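Local coordinates for protein probable 2-phosphosulfolactate phosphatase (Clostridium acetobutylicum, PDB 1VR0) that probably catalyses the magnesium-dependent hydrolysis of (2R)-O-phospho-3-sulfolactate to (2R)-3-sulfolactate and phosphate, at residues Ile165-Met179 against Ala194-Val208. Residues are numbered along the deposited sequence; the frame is centred on the assembly and turned at random.
With MG (magnesium ion), chain D.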
# COMPACT_ATOMS: atom_id res chain seq x y z
N ILE A 165 -8.22 5.32 2.23
CA ILE A 165 -7.88 6.01 3.48
C ILE A 165 -8.73 5.62 4.68
O ILE A 165 -8.22 5.54 5.79
CB ILE A 165 -7.89 7.54 3.27
CG1 ILE A 165 -6.53 7.97 2.70
CG2 ILE A 165 -8.18 8.27 4.56
CD1 ILE A 165 -6.43 9.38 2.21
N ASP A 166 -10.02 5.37 4.48
CA ASP A 166 -10.90 4.93 5.60
C ASP A 166 -10.38 3.62 6.21
O ASP A 166 -10.16 3.52 7.43
CB ASP A 166 -12.39 4.79 5.17
CG ASP A 166 -12.57 3.99 3.89
OD1 ASP A 166 -11.61 3.75 3.13
OD2 ASP A 166 -13.71 3.59 3.60
N ASP A 167 -10.16 2.61 5.38
CA ASP A 167 -9.74 1.33 5.91
C ASP A 167 -8.34 1.44 6.53
O ASP A 167 -8.03 0.79 7.49
CB ASP A 167 -9.82 0.22 4.83
CG ASP A 167 -11.27 -0.08 4.41
OD1 ASP A 167 -12.16 0.13 5.23
OD2 ASP A 167 -11.54 -0.51 3.27
N PHE A 168 -7.50 2.30 5.96
CA PHE A 168 -6.13 2.43 6.38
C PHE A 168 -6.04 3.09 7.75
O PHE A 168 -5.30 2.61 8.62
CB PHE A 168 -5.38 3.26 5.35
CG PHE A 168 -3.86 3.24 5.47
CD1 PHE A 168 -3.13 2.11 5.16
CD2 PHE A 168 -3.15 4.40 5.82
CE1 PHE A 168 -1.73 2.10 5.24
CE2 PHE A 168 -1.77 4.38 5.90
CZ PHE A 168 -1.06 3.23 5.60
N ILE A 169 -6.79 4.17 7.97
CA ILE A 169 -6.72 4.84 9.26
C ILE A 169 -7.33 3.97 10.35
O ILE A 169 -6.88 3.97 11.50
CB ILE A 169 -7.37 6.25 9.23
CG1 ILE A 169 -7.04 7.01 10.54
CG2 ILE A 169 -8.86 6.19 9.00
CD1 ILE A 169 -7.25 8.55 10.44
N CYS A 170 -8.36 3.22 9.98
CA CYS A 170 -9.00 2.30 10.89
C CYS A 170 -8.02 1.21 11.29
O CYS A 170 -7.96 0.86 12.44
CB CYS A 170 -10.23 1.69 10.25
SG CYS A 170 -11.15 0.64 11.41
N SER A 171 -7.23 0.72 10.33
CA SER A 171 -6.12 -0.20 10.65
C SER A 171 -5.18 0.39 11.67
O SER A 171 -4.79 -0.26 12.61
CB SER A 171 -5.29 -0.53 9.44
OG SER A 171 -6.07 -1.06 8.39
N GLY A 172 -4.82 1.64 11.46
CA GLY A 172 -3.95 2.38 12.36
C GLY A 172 -4.49 2.49 13.75
O GLY A 172 -3.74 2.35 14.71
N TYR A 173 -5.78 2.77 13.87
CA TYR A 173 -6.41 2.86 15.16
C TYR A 173 -6.29 1.55 15.91
O TYR A 173 -5.98 1.54 17.12
CB TYR A 173 -7.89 3.21 14.98
CG TYR A 173 -8.74 3.04 16.19
CD1 TYR A 173 -8.41 3.64 17.40
CD2 TYR A 173 -9.94 2.33 16.11
CE1 TYR A 173 -9.25 3.51 18.49
CE2 TYR A 173 -10.77 2.20 17.19
CZ TYR A 173 -10.42 2.78 18.38
OH TYR A 173 -11.27 2.62 19.47
N ILE A 174 -6.53 0.46 15.20
CA ILE A 174 -6.53 -0.86 15.80
C ILE A 174 -5.10 -1.24 16.23
O ILE A 174 -4.90 -1.77 17.31
CB ILE A 174 -7.18 -1.86 14.86
CG1 ILE A 174 -8.68 -1.53 14.76
CG2 ILE A 174 -6.97 -3.29 15.33
CD1 ILE A 174 -9.50 -2.42 13.89
N ILE A 175 -4.14 -0.96 15.36
CA ILE A 175 -2.74 -1.22 15.65
C ILE A 175 -2.36 -0.43 16.91
O ILE A 175 -1.73 -0.94 17.82
CB ILE A 175 -1.87 -0.83 14.45
CG1 ILE A 175 -2.11 -1.84 13.33
CG2 ILE A 175 -0.40 -0.76 14.82
CD1 ILE A 175 -1.64 -1.35 11.96
N ASN A 176 -2.80 0.82 16.98
CA ASN A 176 -2.54 1.64 18.13
C ASN A 176 -3.07 1.04 19.40
O ASN A 176 -2.43 1.13 20.43
CB ASN A 176 -3.14 3.02 17.95
CG ASN A 176 -2.47 4.04 18.84
OD1 ASN A 176 -2.98 4.41 19.88
ND2 ASN A 176 -1.29 4.44 18.45
N CYS A 177 -4.25 0.46 19.33
CA CYS A 177 -4.90 -0.18 20.48
C CYS A 177 -4.16 -1.44 20.91
O CYS A 177 -4.14 -1.79 22.11
CB CYS A 177 -6.34 -0.56 20.12
SG CYS A 177 -7.52 0.82 19.91
N VAL A 178 -3.57 -2.14 19.94
CA VAL A 178 -2.73 -3.27 20.24
C VAL A 178 -1.49 -2.78 20.99
O VAL A 178 -1.08 -3.39 21.96
CB VAL A 178 -2.32 -4.05 18.98
CG1 VAL A 178 -1.21 -5.08 19.31
CG2 VAL A 178 -3.52 -4.76 18.39
N MSE A 179 -0.93 -1.67 20.53
CA MSE A 179 0.25 -1.09 21.16
C MSE A 179 -0.02 -0.61 22.58
O MSE A 179 0.84 -0.70 23.43
CB MSE A 179 0.76 0.07 20.36
CG MSE A 179 1.19 -0.32 18.96
SE MSE A 179 1.95 1.26 17.95
CE MSE A 179 3.71 1.17 19.32
N ALA A 194 0.23 3.31 8.71
CA ALA A 194 -1.17 3.40 9.12
C ALA A 194 -1.27 3.95 10.54
O ALA A 194 -2.04 4.87 10.79
CB ALA A 194 -1.83 2.07 9.07
N GLN A 195 -0.50 3.39 11.46
CA GLN A 195 -0.53 3.83 12.83
C GLN A 195 -0.17 5.31 12.94
O GLN A 195 -0.76 6.04 13.72
CB GLN A 195 0.41 2.94 13.66
CG GLN A 195 0.30 3.10 15.16
CD GLN A 195 1.11 4.23 15.69
OE1 GLN A 195 2.13 4.60 15.08
NE2 GLN A 195 0.66 4.84 16.81
N TYR A 196 0.78 5.74 12.12
CA TYR A 196 1.22 7.13 12.08
C TYR A 196 0.10 8.06 11.66
O TYR A 196 -0.11 9.12 12.29
CB TYR A 196 2.40 7.31 11.13
CG TYR A 196 2.71 8.77 10.91
CD1 TYR A 196 3.30 9.53 11.90
CD2 TYR A 196 2.38 9.41 9.70
CE1 TYR A 196 3.57 10.89 11.71
CE2 TYR A 196 2.64 10.76 9.50
CZ TYR A 196 3.23 11.50 10.51
OH TYR A 196 3.48 12.85 10.32
N VAL A 197 -0.62 7.65 10.60
CA VAL A 197 -1.74 8.42 10.08
C VAL A 197 -2.82 8.54 11.15
O VAL A 197 -3.39 9.64 11.37
CB VAL A 197 -2.34 7.76 8.82
CG1 VAL A 197 -3.65 8.44 8.40
CG2 VAL A 197 -1.35 7.80 7.69
N TYR A 198 -3.10 7.41 11.83
CA TYR A 198 -4.08 7.43 12.92
C TYR A 198 -3.61 8.33 14.06
O TYR A 198 -4.31 9.24 14.48
CB TYR A 198 -4.38 6.03 13.47
CG TYR A 198 -5.10 6.16 14.77
CD1 TYR A 198 -6.45 6.50 14.79
CD2 TYR A 198 -4.41 6.07 16.00
CE1 TYR A 198 -7.12 6.71 15.98
CE2 TYR A 198 -5.10 6.27 17.21
CZ TYR A 198 -6.46 6.57 17.19
OH TYR A 198 -7.19 6.78 18.34
N LYS A 199 -2.41 8.06 14.55
CA LYS A 199 -1.85 8.74 15.73
C LYS A 199 -1.89 10.28 15.52
O LYS A 199 -2.13 11.02 16.46
CB LYS A 199 -0.44 8.16 15.91
CG LYS A 199 0.44 8.54 17.09
CD LYS A 199 2.00 8.27 16.66
CE LYS A 199 2.83 7.35 17.65
NZ LYS A 199 3.82 8.16 18.47
N THR A 200 -1.74 10.75 14.29
CA THR A 200 -1.79 12.19 13.98
C THR A 200 -3.19 12.71 13.61
O THR A 200 -3.33 13.84 13.17
CB THR A 200 -0.79 12.56 12.83
OG1 THR A 200 -0.95 11.65 11.74
CG2 THR A 200 0.62 12.48 13.29
N ASN A 201 -4.21 11.90 13.80
CA ASN A 201 -5.58 12.20 13.39
C ASN A 201 -6.50 11.30 14.21
O ASN A 201 -7.33 10.58 13.66
CB ASN A 201 -5.72 11.86 11.90
CG ASN A 201 -4.98 12.83 10.98
OD1 ASN A 201 -5.50 13.87 10.70
ND2 ASN A 201 -3.81 12.45 10.48
N GLU A 202 -6.35 11.32 15.52
CA GLU A 202 -7.06 10.38 16.41
C GLU A 202 -8.56 10.37 16.30
O GLU A 202 -9.20 9.36 16.55
CB GLU A 202 -6.70 10.64 17.86
CG GLU A 202 -5.42 9.92 18.22
CD GLU A 202 -4.84 10.41 19.51
OE1 GLU A 202 -5.64 10.82 20.39
OE2 GLU A 202 -3.58 10.39 19.63
N ASP A 203 -9.12 11.52 15.96
CA ASP A 203 -10.58 11.66 15.85
C ASP A 203 -11.08 10.89 14.62
O ASP A 203 -12.25 10.68 14.50
CB ASP A 203 -10.98 13.14 15.72
CG ASP A 203 -10.50 13.76 14.37
OD1 ASP A 203 -9.28 13.70 14.04
OD2 ASP A 203 -11.36 14.29 13.61
N ILE A 204 -10.19 10.53 13.70
CA ILE A 204 -10.56 9.71 12.53
C ILE A 204 -11.43 10.43 11.49
O ILE A 204 -11.04 10.51 10.34
CB ILE A 204 -11.19 8.36 12.96
CG1 ILE A 204 -10.15 7.53 13.69
CG2 ILE A 204 -11.70 7.58 11.74
CD1 ILE A 204 -10.67 6.22 14.34
N LYS A 205 -12.61 10.88 11.90
CA LYS A 205 -13.57 11.63 11.06
C LYS A 205 -12.89 12.59 10.08
O LYS A 205 -13.16 12.56 8.88
CB LYS A 205 -14.47 12.49 11.93
CG LYS A 205 -15.89 12.02 12.20
CD LYS A 205 -16.54 13.06 13.15
CE LYS A 205 -18.04 12.88 13.29
NZ LYS A 205 -18.59 14.02 14.13
N GLY A 206 -12.03 13.44 10.62
CA GLY A 206 -11.44 14.52 9.84
C GLY A 206 -10.67 14.02 8.63
O GLY A 206 -10.82 14.52 7.54
N PHE A 207 -9.86 12.99 8.84
CA PHE A 207 -8.94 12.57 7.82
C PHE A 207 -9.61 11.69 6.78
O PHE A 207 -9.21 11.64 5.63
CB PHE A 207 -7.77 11.86 8.50
CG PHE A 207 -6.63 11.63 7.61
CD1 PHE A 207 -5.66 12.59 7.46
CD2 PHE A 207 -6.55 10.46 6.86
CE1 PHE A 207 -4.60 12.38 6.58
CE2 PHE A 207 -5.49 10.24 5.97
CZ PHE A 207 -4.52 11.19 5.84
N VAL A 208 -10.65 10.98 7.18
CA VAL A 208 -11.39 10.16 6.24
C VAL A 208 -11.99 11.02 5.12
O VAL A 208 -12.15 10.56 3.98
CB VAL A 208 -12.50 9.37 6.95
CG1 VAL A 208 -13.39 8.62 5.92
CG2 VAL A 208 -11.91 8.39 7.95
MG MG D . -13.59 -0.26 2.12
O HOH W 1 -14.45 1.08 4.10
O HOH W 2 -13.92 1.99 1.14
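Tyr198 lays one face of its ring over the backbone of Tyr173, whose CA lies 3.7 Å from the ring centroid in a CH-pi contact. Helices 165-179 and 194-199 cross here almost perpendicularly, with axes 7.0 Å apart, and Gly172 CA comes within 3.5 Å of Ala194 O. With CG anti to the backbone N (chi1 166°), the Tyr198 ring runs alongside that of Tyr173, their planes inclined at 45°, and Tyr198 OH is hydrogen-bonded to Lys232 NZ. Ala194 CB sits over the centre of the Phe168 ring, while Val197 CG2 meets the ring edge. Ile169 is a knob among Val197, Tyr198, Phe207 and Val208: its extended CG1 branch (chi1 -170°) carries CD1 to 3.9 Å from Phe207 CB, and CG2 turns to Val208 CG2. Ile165 CG2 packs on Phe207 CD2 at 3.6 Å. In the same first turn, but turned from 194-208, Asp167 OD2 binds magnesium at 2.4 Å, alongside Asp38 and Gly158; a metal-bound water donates to Asp166 OD2 and Asp167 OD1, and Asp166 OD1 is hydrogen-bonded to Ser164. Apolar and ring packing thus dominates between the segments, while the helix's first turn offers magnesium Asp167 directly and Asp166 through the shared water.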